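Local coordinates for probable branched-chain amino acid ABC transporter, amino acid binding protein (Thermus thermophilus, PDB 3LKB), which binds valine and probably delivers branched-chain amino acids to a membrane-bound ABC transporter for uptake into the cell, at residues Val146-His151 / Ala158-Ala163. The protein carries 2 engineered substitutions. Residues are numbered along the deposited sequence; the frame is centred on the assembly and turned at random.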
ATOM      1  N   VAL A 146     -13.025 -26.322 -16.897  1.00 13.80           N
ATOM      2  CA  VAL A 146     -12.363 -25.376 -16.023  1.00 12.27           C
ATOM      3  C   VAL A 146     -11.830 -24.177 -16.801  1.00 12.16           C
ATOM      4  O   VAL A 146     -11.419 -24.296 -17.956  1.00 11.41           O
ATOM      5  CB  VAL A 146     -11.281 -26.076 -15.128  1.00 12.60           C
ATOM      6  CG1 VAL A 146     -11.095 -27.490 -15.476  1.00 12.39           C
ATOM      7  CG2 VAL A 146      -9.919 -25.325 -15.002  1.00 12.15           C
ATOM      8  N   ALA A 147     -11.847 -23.020 -16.152  1.00 11.08           N
ATOM      9  CA  ALA A 147     -11.328 -21.818 -16.744  1.00 10.92           C
ATOM     10  C   ALA A 147     -10.210 -21.328 -15.830  1.00 11.49           C
ATOM     11  O   ALA A 147     -10.273 -21.480 -14.602  1.00 13.00           O
ATOM     12  CB  ALA A 147     -12.407 -20.804 -16.824  1.00 10.75           C
ATOM     13  N   LEU A 148      -9.174 -20.764 -16.418  1.00 11.40           N
ATOM     14  CA  LEU A 148      -8.135 -20.165 -15.644  1.00 11.39           C
ATOM     15  C   LEU A 148      -8.289 -18.661 -15.752  1.00 11.42           C
ATOM     16  O   LEU A 148      -8.520 -18.137 -16.847  1.00 11.79           O
ATOM     17  CB  LEU A 148      -6.756 -20.601 -16.148  1.00 12.18           C
ATOM     18  CG  LEU A 148      -6.411 -22.110 -16.233  1.00 14.68           C
ATOM     19  CD1 LEU A 148      -4.918 -22.303 -16.621  1.00 16.27           C
ATOM     20  CD2 LEU A 148      -6.738 -22.901 -14.965  1.00 14.64           C
ATOM     21  N   VAL A 149      -8.164 -17.974 -14.609  1.00 10.66           N
ATOM     22  CA  VAL A 149      -8.083 -16.518 -14.550  1.00  9.88           C
ATOM     23  C   VAL A 149      -6.816 -16.069 -13.802  1.00  8.80           C
ATOM     24  O   VAL A 149      -6.607 -16.423 -12.664  1.00  9.26           O
ATOM     25  CB  VAL A 149      -9.355 -15.898 -13.879  1.00 10.58           C
ATOM     26  CG1 VAL A 149      -9.153 -14.418 -13.574  1.00  9.77           C
ATOM     27  CG2 VAL A 149     -10.538 -16.057 -14.773  1.00 10.13           C
ATOM     28  N   VAL A 150      -6.063 -15.175 -14.410  1.00  7.95           N
ATOM     29  CA  VAL A 150      -4.667 -15.037 -14.179  1.00  7.81           C
ATOM     30  C   VAL A 150      -4.266 -13.570 -14.242  1.00  8.61           C
ATOM     31  O   VAL A 150      -4.836 -12.771 -15.009  1.00  9.05           O
ATOM     32  CB  VAL A 150      -4.003 -15.855 -15.250  1.00  8.25           C
ATOM     33  CG1 VAL A 150      -3.012 -15.097 -16.063  1.00  9.16           C
ATOM     34  CG2 VAL A 150      -3.519 -17.135 -14.707  1.00  9.27           C
ATOM     35  N   HIS A 151      -3.329 -13.196 -13.384  1.00  8.06           N
ATOM     36  CA  HIS A 151      -2.858 -11.839 -13.332  1.00  7.97           C
ATOM     37  C   HIS A 151      -2.097 -11.570 -14.629  1.00  8.35           C
ATOM     38  O   HIS A 151      -1.421 -12.487 -15.179  1.00  7.11           O
ATOM     39  CB  HIS A 151      -1.932 -11.711 -12.128  1.00  8.12           C
ATOM     40  CG  HIS A 151      -1.480 -10.317 -11.854  1.00  8.88           C
ATOM     41  ND1 HIS A 151      -0.311  -9.799 -12.379  1.00  6.28           N
ATOM     42  CD2 HIS A 151      -2.053  -9.317 -11.132  1.00  8.18           C
ATOM     43  CE1 HIS A 151      -0.181  -8.545 -11.975  1.00  6.68           C
ATOM     44  NE2 HIS A 151      -1.221  -8.231 -11.218  1.00  7.62           N
ATOM     45  N   ALA A 158       2.722 -17.803 -15.034  1.00 11.40           N
ATOM     46  CA  ALA A 158       3.602 -18.851 -14.556  1.00 12.38           C
ATOM     47  C   ALA A 158       3.129 -20.307 -14.600  1.00 12.46           C
ATOM     48  O   ALA A 158       3.806 -21.140 -15.092  1.00 12.76           O
ATOM     49  CB  ALA A 158       4.080 -18.521 -13.186  1.00 12.47           C
ATOM     50  N   PRO A 159       1.975 -20.584 -14.033  1.00 12.38           N
ATOM     51  CA  PRO A 159       1.581 -21.988 -13.972  1.00 13.34           C
ATOM     52  C   PRO A 159       0.697 -22.447 -15.157  1.00 13.89           C
ATOM     53  O   PRO A 159       0.289 -23.601 -15.217  1.00 14.04           O
ATOM     54  CB  PRO A 159       0.803 -22.068 -12.647  1.00 12.14           C
ATOM     55  CG  PRO A 159       0.096 -20.777 -12.563  1.00 12.04           C
ATOM     56  CD  PRO A 159       1.060 -19.742 -13.230  1.00 13.09           C
ATOM     57  N   VAL A 160       0.402 -21.550 -16.083  1.00 14.85           N
ATOM     58  CA  VAL A 160      -0.487 -21.883 -17.205  1.00 15.19           C
ATOM     59  C   VAL A 160      -0.095 -23.135 -18.021  1.00 15.83           C
ATOM     60  O   VAL A 160      -0.919 -24.018 -18.220  1.00 16.45           O
ATOM     61  CB  VAL A 160      -0.706 -20.653 -18.061  1.00 15.18           C
ATOM     62  CG1 VAL A 160      -1.538 -20.968 -19.295  1.00 15.32           C
ATOM     63  CG2 VAL A 160      -1.423 -19.633 -17.213  1.00 14.99           C
ATOM     64  N   GLU A 161       1.154 -23.242 -18.466  1.00 16.45           N
ATOM     65  CA  GLU A 161       1.584 -24.436 -19.196  1.00 16.81           C
ATOM     66  C   GLU A 161       1.525 -25.765 -18.412  1.00 16.51           C
ATOM     67  O   GLU A 161       1.082 -26.785 -18.958  1.00 15.54           O
ATOM     68  CB  GLU A 161       2.952 -24.219 -19.828  1.00 18.17           C
ATOM     69  CG  GLU A 161       2.851 -23.316 -21.106  1.00 25.32           C
ATOM     70  CD  GLU A 161       1.638 -23.665 -22.060  1.00 31.20           C
ATOM     71  OE1 GLU A 161       1.594 -24.825 -22.594  1.00 31.65           O
ATOM     72  OE2 GLU A 161       0.761 -22.760 -22.262  1.00 30.23           O
ATOM     73  N   ASP A 162       1.928 -25.764 -17.144  1.00 15.17           N
ATOM     74  CA  ASP A 162       1.815 -26.978 -16.340  1.00 14.62           C
ATOM     75  C   ASP A 162       0.368 -27.351 -16.126  1.00 13.89           C
ATOM     76  O   ASP A 162       0.030 -28.528 -16.072  1.00 12.74           O
ATOM     77  CB  ASP A 162       2.623 -26.869 -15.032  1.00 14.88           C
ATOM     78  CG  ASP A 162       4.127 -26.803 -15.298  1.00 16.99           C
ATOM     79  OD1 ASP A 162       4.591 -27.480 -16.233  1.00 19.57           O
ATOM     80  OD2 ASP A 162       4.863 -26.062 -14.621  1.00 19.31           O
ATOM     81  N   ALA A 163      -0.509 -26.360 -16.091  1.00 14.10           N
ATOM     82  CA  ALA A 163      -1.934 -26.643 -15.943  1.00 15.16           C
ATOM     83  C   ALA A 163      -2.530 -27.283 -17.200  1.00 16.08           C
ATOM     84  O   ALA A 163      -3.333 -28.197 -17.113  1.00 16.04           O
ATOM     85  CB  ALA A 163      -2.683 -25.393 -15.584  1.00 14.82           C
TER
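Leu148 and Val150 meet Val160 and Ala163 in a small apolar contact between an inner strand of the mixed sheet of this lobe, 145-150, and the first turn of helix 160-170 packed on one face of that sheet. Both strand side chains point toward the helix, as alternate residues of an extended strand do. Leu148 touches both helix residues: with CG anti to its carbonyl carbon (chi1 -56°) and the chain extended beyond, its CD1 branch comes 4.0 Å from CB of Ala163. The same methyl lies more loosely beside Val160, 4.4 Å from its CG2. That CG2 also faces Val150, whose CG2 stands 4.1 Å away, so one branch of Val160 serves both strand residues, Val150 more closely than Leu148. Contact is by methyl groups alone, and only 155 Å² is buried, both sides summed. The CA atoms of Leu148 and Val160 are the nearest pair across the two segments, 8.0 Å apart; a backbone hydrogen bond joins Ala163 N to Pro159 O. Leu148 also packs on Ile174 and Val203 of the two flanking strands, and Ala163 on Val130 of helix 126-140. Since strand 173-179 follows helix 160-170 and runs parallel to 145-150, the contact belongs to a beta-alpha-beta crossover in one of the two alpha/beta lobes of a periplasmic binding protein.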